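Malonate decarboxylase subunit alpha (PDB 6MPR) probably acts as the transferase subunit of malonate decarboxylase, exchanging acetyl for malonyl on the enzyme's carrier protein so that the malonyl group can be decarboxylated. Local coordinates at residues A162-D167 / G175-D180; G170-G175 / V197-L202; I481-K486 / E528-R533; I497-G502 / G522-P527. All blocks are in the same frame, centred on the assembly; numbering follows the deposited sequence.

Interaction 1 of 4, residues A162-D167 / G175-D180; sequences AGFMAD and GPSTED
A classic beta bulge sets Phe164 against the turn formed by Gly175, Pro176 and Ser177: Phe164 and Met165 both face Tyr173, and the chain bends sharply at the phenylalanine. With CG anti to the carbonyl carbon (chi1 -78°), the ring swings toward the turn and approaches it with its CD2-CE2 side. CE2 of Phe164 lies 4.0 Å from CD of Pro176, and the two side chains cross at about a right angle. The backbone amides come instead at the ring edge, near its plane, where CE2 of Phe164 is 4.2 Å from N of Ser177 and its CD2 is 4.3 Å from N of Gly175. Contact is therefore of van der Waals kind, with no hydrogen bond between the segments. The turn has its own brace. Gly175 O receives OG1 of Thr178 at 2.7 Å, in the carbonyl plane and on a lone pair (C=O...OG1 angle 135°), and also takes Thr178 N at 3.1 Å. Lys70 ties the two sides together from outside, since its NZ bonds both Ala162 O and Ser177 O. Strand 158-163 of the large parallel sheet leads through the corner at Phe164 into the short strand 165-166, while the turn at 175-178 carries the chain from strand 172-173 toward helix 181-189.

Interaction 2 of 4, residues G170-G175 / V197-L202; sequences GNIYTG and VQVNEL
Ile172 meets Val197 tip to tip, and its side chain can be traced outward as successive atoms close on the valine. CB of Ile172 is still 4.7 Å from Val197 CG1. At the branch, Ile172 CG2 drops to 3.9 Å from Val197 CG1. The other arm, Ile172 CG1, stays at 4.2 Å from Val197 CG1. A chi1 of -44° sets CG1 beside the backbone N, and a chi2 of -68° then turns CD1 onto the valine, over its branch rather than beside it. CD1 of Ile172 is 3.9 Å from Val197 CG1, about equally close to Val197 CB, and 4.1 Å from Val197 CG2, so one methyl faces the whole fork. The same CD1 of Ile172 reaches a second residue, Val199, whose CG1 is 4.3 Å away. Val197 and Val199 point the same way because they alternate along one strand, and Ile172 spans the pair. All three are buried, and the contact is wholly apolar. No hydrogen bond joins the segments: the nearest CA atoms, of Ile172 and Val199, are 8.0 Å apart, too far for adjacent strands. Strand 165-166 fills the middle position in the small sheet, and its Ala166 touches both Ile172 and Val199, while Val222 of strand 221-224 also packs on the isoleucine. This is the packing of a beta hairpin, formed by strands 165-166 and 172-173, whose outer arm drops a side chain onto the end of strand 194-199 in a parallel, Rossmann-like sheet.

Interaction 3 of 4, residues I481-K486 / E528-R533; sequences IAYLYK and EDLGIR
Leu530 presents its two methyls to different partners: CD1 of Leu530 lies 4.3 Å from CD1 of Ile481, and its CD2 lies 4.4 Å from OH of Tyr483. Both separations are at the long end of van der Waals contact, and only about 70 Å² of surface is buried between the segments. The two partners are packed on each other as well, with CG2 of Ile481 standing 3.9 Å above one face of the Tyr483 ring, offset toward its rim. Next outward is Val525 of strand 524-525, whose side chain touches Ile481, Tyr483 and Leu530 alike and so fills in among them. Helix 244-261 covers the group from beyond, Ile257 meeting Ile481 and Met252 meeting Leu530, and its Lys260 makes a cation-pi contact with the tyrosine ring. Backbone shape positions the first shell: Tyr483 is the centre of an inverse gamma turn, closed by a weak bond from Leu484 N to Ala482 O (3.0 Å), just where strand 480-482 ends. On the other side, Leu530 rides at the end of a 3-10 turn in which Gly531 N bonds Glu528 O at 3.1 Å. Asp529 pins that turn by a salt bridge to Arg519 and a bond to Phe526 N. The chemistry across the contact is van der Waals, with no hydrogen bond between the segments: the tyrosine OH is met by Gly256 O of helix 244-261, while Leu530 offers it only a methyl.

Interaction 4 of 4, residues I497-G502 / G522-P527; sequences IAAVAG and GLVVFP
Val524 carries its two methyls to two different residues because CG1 stands anti to the backbone N (chi1 170°) and CG2 anti to the carbonyl carbon. CG2 of Val524 comes to 4.0 Å from CB of Ala499. CG1 of Val524 goes to Val500, where it lies 3.9 Å from that residue's CG1, itself anti to its carbonyl carbon (chi1 -57°); these two side chains slide past each other in opposite directions. The contact sets the C-terminal part of helix 490-499 and the residue following it in the chain on strand 524-525, one of the two outermost strands within this chain of the eight-stranded mixed sheet. Nearest CA atoms, those of Ala499 and Val524, are 7.4 Å apart, consistent with the small alanine side chain between them. The strand is entered from helix 512-520 through Gly522, whose positive phi belongs to a Schellman motif. Further along, Phe526 turns its ring edge to the backbone, CE1 of Phe526 lying 3.8 Å from Ala499 O, near the ring plane. Thr515 of helix 512-520 packs on both Ala499 and Phe526, while Met496 and Leu475 extend the apolar layer round Val524 and Val500 respectively.

The contacts form two pairs on opposite sides of the chain's centre. Interactions 1 and 2 have centres 6 Å apart, share Gly175 and alternate along the chain. Interaction 1 packs the corner between strands 158-163 and 165-166 on the loop after strand 172-173; interaction 2 sets strand 172-173 on the end of strand 194-199. Interactions 3 and 4, with centres 7 Å apart, belong to the mixed sheet, where strands 480-482 and 524-525 are adjacent, and the segments of interaction 4 fall between those of interaction 3 in sequence. The nearest atoms of interactions 1 and 3 are about 30 Å apart. Each pair is thus a local packing cluster in its own sheet region, with no direct touch between the two.

Interaction 1 of 4, residues A162-D167 / G175-D180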
loop_
_atom_site.group_PDB
_atom_site.type_symbol
_atom_site.label_atom_id
_atom_site.label_comp_id
_atom_site.label_asym_id
_atom_site.label_seq_id
_atom_site.Cartn_x
_atom_site.Cartn_y
_atom_site.Cartn_z
ATOM N N ALA A 162 8.748 -1.205 20.458
ATOM C CA ALA A 162 9.863 -0.498 21.081
ATOM C C ALA A 162 9.968 0.942 20.595
ATOM O O ALA A 162 9.667 1.246 19.436
ATOM C CB ALA A 162 11.195 -1.203 20.789
ATOM N N GLY A 163 10.458 1.818 21.485
ATOM C CA GLY A 163 10.737 3.195 21.135
ATOM C C GLY A 163 11.907 3.742 21.935
ATOM O O GLY A 163 12.456 3.077 22.814
ATOM N N PHE A 164 12.296 4.977 21.607
ATOM C CA PHE A 164 13.398 5.623 22.319
ATOM C C PHE A 164 12.954 6.128 23.681
ATOM O O PHE A 164 13.654 5.937 24.683
ATOM C CB PHE A 164 13.951 6.793 21.502
ATOM C CG PHE A 164 14.843 6.377 20.375
ATOM C CD1 PHE A 164 16.147 5.967 20.621
ATOM C CD2 PHE A 164 14.389 6.415 19.062
ATOM C CE1 PHE A 164 16.980 5.589 19.576
ATOM C CE2 PHE A 164 15.213 6.026 18.020
ATOM C CZ PHE A 164 16.509 5.629 18.272
ATOM N N MET A 165 11.805 6.797 23.736
ATOM C CA MET A 165 11.434 7.525 24.942
ATOM C C MET A 165 9.922 7.514 25.099
ATOM O O MET A 165 9.183 7.529 24.110
ATOM C CB MET A 165 11.977 8.964 24.873
ATOM C CG MET A 165 11.792 9.780 26.118
ATOM S SD MET A 165 12.496 11.435 25.900
ATOM C CE MET A 165 14.166 11.161 26.504
ATOM N N ALA A 166 9.469 7.441 26.345
ATOM C CA ALA A 166 8.063 7.626 26.666
ATOM C C ALA A 166 7.942 8.607 27.817
ATOM O O ALA A 166 8.838 8.712 28.659
ATOM C CB ALA A 166 7.369 6.317 27.054
ATOM N N ASP A 167 6.827 9.328 27.843
ATOM C CA ASP A 167 6.464 10.064 29.042
ATOM C C ASP A 167 5.557 9.165 29.886
ATOM O O ASP A 167 5.290 8.018 29.525
ATOM C CB ASP A 167 5.818 11.400 28.681
ATOM C CG ASP A 167 4.440 11.254 28.043
ATOM O OD1 ASP A 167 3.853 10.150 28.031
ATOM O OD2 ASP A 167 3.937 12.275 27.542
ATOM N N GLY A 175 11.299 8.192 16.584
ATOM C CA GLY A 175 12.394 8.865 15.911
ATOM C C GLY A 175 12.839 8.217 14.611
ATOM O O GLY A 175 12.023 7.733 13.812
ATOM N N PRO A 176 14.155 8.199 14.375
ATOM C CA PRO A 176 14.668 7.570 13.142
ATOM C C PRO A 176 14.263 6.117 12.995
ATOM O O PRO A 176 14.177 5.623 11.867
ATOM C CB PRO A 176 16.192 7.709 13.273
ATOM C CG PRO A 176 16.377 8.895 14.201
ATOM C CD PRO A 176 15.217 8.844 15.168
ATOM N N SER A 177 13.976 5.416 14.093
ATOM C CA SER A 177 13.623 4.004 14.017
ATOM C C SER A 177 12.126 3.768 14.170
ATOM O O SER A 177 11.711 2.728 14.700
ATOM C CB SER A 177 14.416 3.207 15.055
ATOM O OG SER A 177 15.775 3.244 14.710
ATOM N N THR A 178 11.309 4.726 13.724
ATOM C CA THR A 178 9.862 4.552 13.712
ATOM C C THR A 178 9.465 3.271 12.974
ATOM O O THR A 178 8.691 2.458 13.493
ATOM C CB THR A 178 9.212 5.789 13.091
ATOM O OG1 THR A 178 9.418 6.927 13.959
ATOM C CG2 THR A 178 7.721 5.573 12.909
ATOM N N GLU A 179 10.021 3.056 11.772
ATOM C CA GLU A 179 9.841 1.803 11.034
ATOM C C GLU A 179 8.383 1.359 10.946
ATOM O O GLU A 179 7.533 2.118 10.453
ATOM C CB GLU A 179 10.695 0.678 11.657
ATOM C CG GLU A 179 12.220 0.856 11.392
ATOM C CD GLU A 179 13.061 -0.328 11.890
ATOM O OE1 GLU A 179 12.938 -1.450 11.335
ATOM O OE2 GLU A 179 13.845 -0.134 12.845
ATOM N N ASP A 180 8.095 0.121 11.402
ATOM C CA ASP A 180 6.760 -0.469 11.305
ATOM C C ASP A 180 5.818 -0.021 12.410
ATOM O O ASP A 180 4.617 -0.292 12.311
ATOM C CB ASP A 180 6.775 -2.015 11.384
ATOM C CG ASP A 180 7.943 -2.676 10.639
ATOM O OD1 ASP A 180 9.071 -2.155 10.637
ATOM O OD2 ASP A 180 7.731 -3.789 10.112
#

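Interaction 2 of 4, residues G170-G175 / V197-L202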
loop_
_atom_site.group_PDB
_atom_site.type_symbol
_atom_site.label_atom_id
_atom_site.label_comp_id
_atom_site.label_asym_id
_atom_site.label_seq_id
_atom_site.Cartn_x
_atom_site.Cartn_y
_atom_site.Cartn_z
ATOM N N GLY A 170 2.302 7.623 28.258
ATOM C CA GLY A 170 2.410 6.659 27.182
ATOM C C GLY A 170 2.614 7.238 25.798
ATOM O O GLY A 170 2.570 6.483 24.824
ATOM N N ASN A 171 2.807 8.551 25.671
ATOM C CA ASN A 171 3.300 9.106 24.412
ATOM C C ASN A 171 4.689 8.544 24.111
ATOM O O ASN A 171 5.544 8.495 24.994
ATOM C CB ASN A 171 3.374 10.632 24.494
ATOM C CG ASN A 171 2.012 11.287 24.593
ATOM O OD1 ASN A 171 1.197 11.192 23.670
ATOM N ND2 ASN A 171 1.773 11.998 25.698
ATOM N N ILE A 172 4.926 8.134 22.858
ATOM C CA ILE A 172 6.171 7.477 22.487
ATOM C C ILE A 172 6.902 8.316 21.454
ATOM O O ILE A 172 6.311 8.773 20.470
ATOM C CB ILE A 172 5.953 6.051 21.925
ATOM C CG1 ILE A 172 4.938 5.260 22.758
ATOM C CG2 ILE A 172 7.288 5.313 21.897
ATOM C CD1 ILE A 172 5.426 4.903 24.157
ATOM N N TYR A 173 8.201 8.472 21.654
ATOM C CA TYR A 173 9.108 8.959 20.621
ATOM C C TYR A 173 9.835 7.759 20.023
ATOM O O TYR A 173 10.541 7.044 20.744
ATOM C CB TYR A 173 10.097 9.966 21.203
ATOM C CG TYR A 173 11.190 10.374 20.240
ATOM C CD1 TYR A 173 10.876 10.992 19.042
ATOM C CD2 TYR A 173 12.529 10.115 20.519
ATOM C CE1 TYR A 173 11.872 11.353 18.144
ATOM C CE2 TYR A 173 13.534 10.468 19.637
ATOM C CZ TYR A 173 13.195 11.094 18.448
ATOM O OH TYR A 173 14.179 11.446 17.553
ATOM N N THR A 174 9.623 7.507 18.722
ATOM C CA THR A 174 10.325 6.438 18.014
ATOM C C THR A 174 11.393 6.941 17.039
ATOM O O THR A 174 12.292 6.169 16.677
ATOM C CB THR A 174 9.322 5.551 17.251
ATOM O OG1 THR A 174 8.480 6.358 16.413
ATOM C CG2 THR A 174 8.433 4.792 18.211
ATOM N N GLY A 175 11.299 8.192 16.584
ATOM C CA GLY A 175 12.394 8.865 15.911
ATOM C C GLY A 175 12.839 8.217 14.611
ATOM O O GLY A 175 12.023 7.733 13.812
ATOM N N VAL A 197 4.824 -0.916 25.065
ATOM C CA VAL A 197 5.995 -0.354 24.391
ATOM C C VAL A 197 7.162 -0.323 25.377
ATOM O O VAL A 197 7.099 0.353 26.411
ATOM C CB VAL A 197 5.716 1.052 23.830
ATOM C CG1 VAL A 197 6.889 1.534 22.970
ATOM C CG2 VAL A 197 4.421 1.052 23.009
ATOM N N GLN A 198 8.241 -1.027 25.049
ATOM C CA GLN A 198 9.480 -0.821 25.789
ATOM C C GLN A 198 10.179 0.441 25.283
ATOM O O GLN A 198 10.189 0.721 24.078
ATOM C CB GLN A 198 10.398 -2.041 25.664
ATOM C CG GLN A 198 10.923 -2.298 24.237
ATOM C CD GLN A 198 12.145 -3.176 24.245
ATOM O OE1 GLN A 198 12.040 -4.402 24.291
ATOM N NE2 GLN A 198 13.325 -2.554 24.208
ATOM N N VAL A 199 10.743 1.224 26.207
ATOM C CA VAL A 199 11.473 2.431 25.827
ATOM C C VAL A 199 12.851 2.441 26.468
ATOM O O VAL A 199 13.067 1.878 27.547
ATOM C CB VAL A 199 10.717 3.738 26.181
ATOM C CG1 VAL A 199 9.436 3.847 25.354
ATOM C CG2 VAL A 199 10.418 3.825 27.683
ATOM N N ASN A 200 13.788 3.115 25.795
ATOM C CA ASN A 200 15.136 3.254 26.340
ATOM C C ASN A 200 15.155 4.161 27.561
ATOM O O ASN A 200 15.939 3.927 28.488
ATOM C CB ASN A 200 16.096 3.807 25.288
ATOM C CG ASN A 200 16.306 2.852 24.137
ATOM O OD1 ASN A 200 15.848 1.706 24.175
ATOM N ND2 ASN A 200 16.996 3.312 23.107
ATOM N N GLU A 201 14.299 5.186 27.577
ATOM C CA GLU A 201 14.265 6.207 28.619
ATOM C C GLU A 201 12.827 6.593 28.940
ATOM O O GLU A 201 11.983 6.690 28.045
ATOM C CB GLU A 201 14.979 7.478 28.164
ATOM C CG GLU A 201 16.461 7.483 28.246
ATOM C CD GLU A 201 16.983 8.832 27.813
ATOM O OE1 GLU A 201 17.050 9.072 26.590
ATOM O OE2 GLU A 201 17.263 9.671 28.694
ATOM N N LEU A 202 12.569 6.881 30.213
ATOM C CA LEU A 202 11.291 7.420 30.658
ATOM C C LEU A 202 11.472 8.863 31.113
ATOM O O LEU A 202 12.386 9.155 31.893
ATOM C CB LEU A 202 10.726 6.587 31.814
ATOM C CG LEU A 202 9.367 6.982 32.388
ATOM C CD1 LEU A 202 8.258 6.640 31.412
ATOM C CD2 LEU A 202 9.145 6.283 33.727
#

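Interaction 3 of 4, residues I481-K486 / E528-R533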
loop_
_atom_site.group_PDB
_atom_site.type_symbol
_atom_site.label_atom_id
_atom_site.label_comp_id
_atom_site.label_asym_id
_atom_site.label_seq_id
_atom_site.Cartn_x
_atom_site.Cartn_y
_atom_site.Cartn_z
ATOM N N ILE A 481 22.680 -7.706 -20.195
ATOM C CA ILE A 481 21.285 -7.466 -19.836
ATOM C C ILE A 481 20.397 -8.192 -20.835
ATOM O O ILE A 481 20.590 -8.071 -22.048
ATOM C CB ILE A 481 20.933 -5.967 -19.821
ATOM C CG1 ILE A 481 21.849 -5.180 -18.881
ATOM C CG2 ILE A 481 19.470 -5.762 -19.412
ATOM C CD1 ILE A 481 21.695 -3.681 -19.037
ATOM N N ALA A 482 19.409 -8.921 -20.327
ATOM C CA ALA A 482 18.317 -9.428 -21.145
ATOM C C ALA A 482 17.115 -8.520 -20.914
ATOM O O ALA A 482 16.662 -8.367 -19.771
ATOM C CB ALA A 482 17.991 -10.886 -20.795
ATOM N N TYR A 483 16.623 -7.888 -21.985
ATOM C CA TYR A 483 15.466 -6.992 -21.874
ATOM C C TYR A 483 14.179 -7.810 -21.977
ATOM O O TYR A 483 13.450 -7.768 -22.969
ATOM C CB TYR A 483 15.516 -5.896 -22.935
ATOM C CG TYR A 483 16.646 -4.908 -22.756
ATOM C CD1 TYR A 483 16.619 -3.965 -21.729
ATOM C CD2 TYR A 483 17.735 -4.901 -23.623
ATOM C CE1 TYR A 483 17.650 -3.055 -21.561
ATOM C CE2 TYR A 483 18.770 -3.989 -23.467
ATOM C CZ TYR A 483 18.724 -3.076 -22.429
ATOM O OH TYR A 483 19.754 -2.175 -22.277
ATOM N N LEU A 484 13.893 -8.529 -20.883
ATOM C CA LEU A 484 12.799 -9.500 -20.867
ATOM C C LEU A 484 11.442 -8.854 -21.136
ATOM O O LEU A 484 10.540 -9.520 -21.655
ATOM C CB LEU A 484 12.774 -10.238 -19.525
ATOM C CG LEU A 484 13.981 -11.090 -19.117
ATOM C CD1 LEU A 484 13.709 -11.752 -17.756
ATOM C CD2 LEU A 484 14.348 -12.140 -20.185
ATOM N N TYR A 485 11.270 -7.569 -20.797
ATOM C CA TYR A 485 9.988 -6.920 -21.052
ATOM C C TYR A 485 9.624 -6.932 -22.527
ATOM O O TYR A 485 8.447 -6.765 -22.865
ATOM C CB TYR A 485 9.983 -5.476 -20.535
ATOM C CG TYR A 485 10.714 -4.455 -21.381
ATOM C CD1 TYR A 485 12.076 -4.190 -21.183
ATOM C CD2 TYR A 485 10.040 -3.709 -22.339
ATOM C CE1 TYR A 485 12.735 -3.259 -21.942
ATOM C CE2 TYR A 485 10.700 -2.762 -23.104
ATOM C CZ TYR A 485 12.043 -2.541 -22.897
ATOM O OH TYR A 485 12.700 -1.613 -23.650
ATOM N N LYS A 486 10.607 -7.117 -23.406
ATOM C CA LYS A 486 10.386 -7.109 -24.843
ATOM C C LYS A 486 10.285 -8.503 -25.439
ATOM O O LYS A 486 10.020 -8.618 -26.637
ATOM C CB LYS A 486 11.506 -6.339 -25.551
ATOM C CG LYS A 486 11.212 -4.873 -25.769
ATOM C CD LYS A 486 12.381 -4.179 -26.440
ATOM C CE LYS A 486 13.675 -4.407 -25.675
ATOM N NZ LYS A 486 14.804 -3.635 -26.262
ATOM N N GLU A 528 30.083 -4.729 -24.481
ATOM C CA GLU A 528 30.534 -4.023 -25.681
ATOM C C GLU A 528 29.392 -3.290 -26.381
ATOM O O GLU A 528 29.610 -2.213 -26.956
ATOM C CB GLU A 528 31.207 -4.998 -26.649
ATOM C CG GLU A 528 30.545 -6.359 -26.726
ATOM C CD GLU A 528 31.330 -7.435 -25.985
ATOM O OE1 GLU A 528 31.996 -8.242 -26.670
ATOM O OE2 GLU A 528 31.290 -7.463 -24.726
ATOM N N ASP A 529 28.175 -3.848 -26.344
ATOM C CA ASP A 529 27.015 -3.216 -26.970
ATOM C C ASP A 529 26.602 -1.927 -26.278
ATOM O O ASP A 529 25.830 -1.153 -26.851
ATOM C CB ASP A 529 25.815 -4.173 -26.983
ATOM C CG ASP A 529 26.126 -5.508 -27.644
ATOM O OD1 ASP A 529 26.732 -5.516 -28.731
ATOM O OD2 ASP A 529 25.757 -6.561 -27.081
ATOM N N LEU A 530 27.065 -1.691 -25.053
ATOM C CA LEU A 530 26.796 -0.446 -24.351
ATOM C C LEU A 530 28.001 0.487 -24.345
ATOM O O LEU A 530 27.988 1.496 -23.633
ATOM C CB LEU A 530 26.345 -0.735 -22.915
ATOM C CG LEU A 530 25.090 -1.595 -22.727
ATOM C CD1 LEU A 530 24.972 -2.049 -21.284
ATOM C CD2 LEU A 530 23.825 -0.845 -23.154
ATOM N N GLY A 531 29.041 0.167 -25.111
ATOM C CA GLY A 531 30.252 0.969 -25.095
ATOM C C GLY A 531 31.107 0.773 -23.863
ATOM O O GLY A 531 31.852 1.681 -23.479
ATOM N N ILE A 532 31.028 -0.392 -23.228
ATOM C CA ILE A 532 31.734 -0.638 -21.977
ATOM C C ILE A 532 32.812 -1.682 -22.219
ATOM O O ILE A 532 32.521 -2.799 -22.661
ATOM C CB ILE A 532 30.771 -1.075 -20.864
ATOM C CG1 ILE A 532 29.798 0.055 -20.557
ATOM C CG2 ILE A 532 31.543 -1.454 -19.606
ATOM C CD1 ILE A 532 28.620 -0.361 -19.687
ATOM N N ARG A 533 34.059 -1.313 -21.931
ATOM C CA ARG A 533 35.161 -2.260 -21.881
ATOM C C ARG A 533 35.271 -2.816 -20.470
ATOM O O ARG A 533 35.241 -2.060 -19.494
ATOM C CB ARG A 533 36.473 -1.586 -22.299
#

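Interaction 4 of 4, residues I497-G502 / G522-P527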
loop_
_atom_site.group_PDB
_atom_site.type_symbol
_atom_site.label_atom_id
_atom_site.label_comp_id
_atom_site.label_asym_id
_atom_site.label_seq_id
_atom_site.Cartn_x
_atom_site.Cartn_y
_atom_site.Cartn_z
ATOM N N ILE A 497 17.308 -15.190 -21.309
ATOM C CA ILE A 497 17.915 -15.573 -20.041
ATOM C C ILE A 497 19.175 -16.389 -20.296
ATOM O O ILE A 497 20.248 -16.099 -19.757
ATOM C CB ILE A 497 16.899 -16.339 -19.175
ATOM C CG1 ILE A 497 15.727 -15.416 -18.801
ATOM C CG2 ILE A 497 17.582 -16.917 -17.950
ATOM C CD1 ILE A 497 14.587 -16.125 -18.078
ATOM N N ALA A 498 19.077 -17.397 -21.173
ATOM C CA ALA A 498 20.222 -18.260 -21.436
ATOM C C ALA A 498 21.426 -17.475 -21.949
ATOM O O ALA A 498 22.571 -17.830 -21.639
ATOM C CB ALA A 498 19.833 -19.355 -22.435
ATOM N N ALA A 499 21.190 -16.391 -22.706
ATOM C CA ALA A 499 22.286 -15.619 -23.294
ATOM C C ALA A 499 23.146 -14.905 -22.248
ATOM O O ALA A 499 24.319 -14.611 -22.513
ATOM C CB ALA A 499 21.728 -14.591 -24.278
ATOM N N VAL A 500 22.594 -14.588 -21.083
ATOM C CA VAL A 500 23.342 -13.882 -20.048
ATOM C C VAL A 500 23.586 -14.770 -18.828
ATOM O O VAL A 500 23.954 -14.277 -17.776
ATOM C CB VAL A 500 22.656 -12.561 -19.649
ATOM C CG1 VAL A 500 22.466 -11.673 -20.869
ATOM C CG2 VAL A 500 21.313 -12.821 -18.960
ATOM N N ALA A 501 23.436 -16.085 -18.961
ATOM C CA ALA A 501 23.552 -16.969 -17.813
ATOM C C ALA A 501 24.921 -17.641 -17.686
ATOM O O ALA A 501 25.080 -18.525 -16.841
ATOM C CB ALA A 501 22.440 -18.019 -17.852
ATOM N N GLY A 502 25.910 -17.237 -18.482
ATOM C CA GLY A 502 27.261 -17.741 -18.281
ATOM C C GLY A 502 27.367 -19.243 -18.502
ATOM O O GLY A 502 26.777 -19.796 -19.434
ATOM N N GLY A 522 18.747 -6.008 -30.345
ATOM C CA GLY A 522 18.707 -5.194 -29.145
ATOM C C GLY A 522 18.028 -5.825 -27.952
ATOM O O GLY A 522 17.833 -5.140 -26.944
ATOM N N LEU A 523 17.694 -7.120 -28.016
ATOM C CA LEU A 523 17.027 -7.801 -26.907
ATOM C C LEU A 523 17.999 -8.250 -25.819
ATOM O O LEU A 523 17.586 -8.444 -24.666
ATOM C CB LEU A 523 16.257 -9.007 -27.441
ATOM C CG LEU A 523 15.083 -8.710 -28.367
ATOM C CD1 LEU A 523 14.578 -10.014 -28.976
ATOM C CD2 LEU A 523 13.989 -8.039 -27.581
ATOM N N VAL A 524 19.266 -8.437 -26.168
ATOM C CA VAL A 524 20.342 -8.718 -25.232
ATOM C C VAL A 524 21.459 -7.733 -25.525
ATOM O O VAL A 524 21.754 -7.466 -26.693
ATOM C CB VAL A 524 20.844 -10.173 -25.371
ATOM C CG1 VAL A 524 22.123 -10.386 -24.578
ATOM C CG2 VAL A 524 19.755 -11.147 -24.928
ATOM N N VAL A 525 22.081 -7.194 -24.481
ATOM C CA VAL A 525 23.274 -6.376 -24.625
ATOM C C VAL A 525 24.390 -6.959 -23.771
ATOM O O VAL A 525 24.205 -7.225 -22.579
ATOM C CB VAL A 525 23.028 -4.895 -24.264
ATOM C CG1 VAL A 525 22.146 -4.235 -25.301
ATOM C CG2 VAL A 525 22.428 -4.761 -22.876
ATOM N N PHE A 526 25.541 -7.182 -24.399
ATOM C CA PHE A 526 26.805 -7.443 -23.734
ATOM C C PHE A 526 27.471 -6.111 -23.400
ATOM O O PHE A 526 27.074 -5.070 -23.926
ATOM C CB PHE A 526 27.710 -8.270 -24.648
ATOM C CG PHE A 526 27.286 -9.716 -24.806
ATOM C CD1 PHE A 526 26.195 -10.231 -24.112
ATOM C CD2 PHE A 526 28.015 -10.579 -25.629
ATOM C CE1 PHE A 526 25.819 -11.566 -24.256
ATOM C CE2 PHE A 526 27.650 -11.912 -25.777
ATOM C CZ PHE A 526 26.550 -12.411 -25.080
ATOM N N PRO A 527 28.478 -6.098 -22.516
ATOM C CA PRO A 527 29.146 -4.818 -22.214
ATOM C C PRO A 527 29.570 -4.042 -23.456
ATOM O O PRO A 527 29.398 -2.816 -23.506
ATOM C CB PRO A 527 30.349 -5.255 -21.370
ATOM C CG PRO A 527 29.875 -6.499 -20.693
ATOM C CD PRO A 527 28.989 -7.198 -21.671
#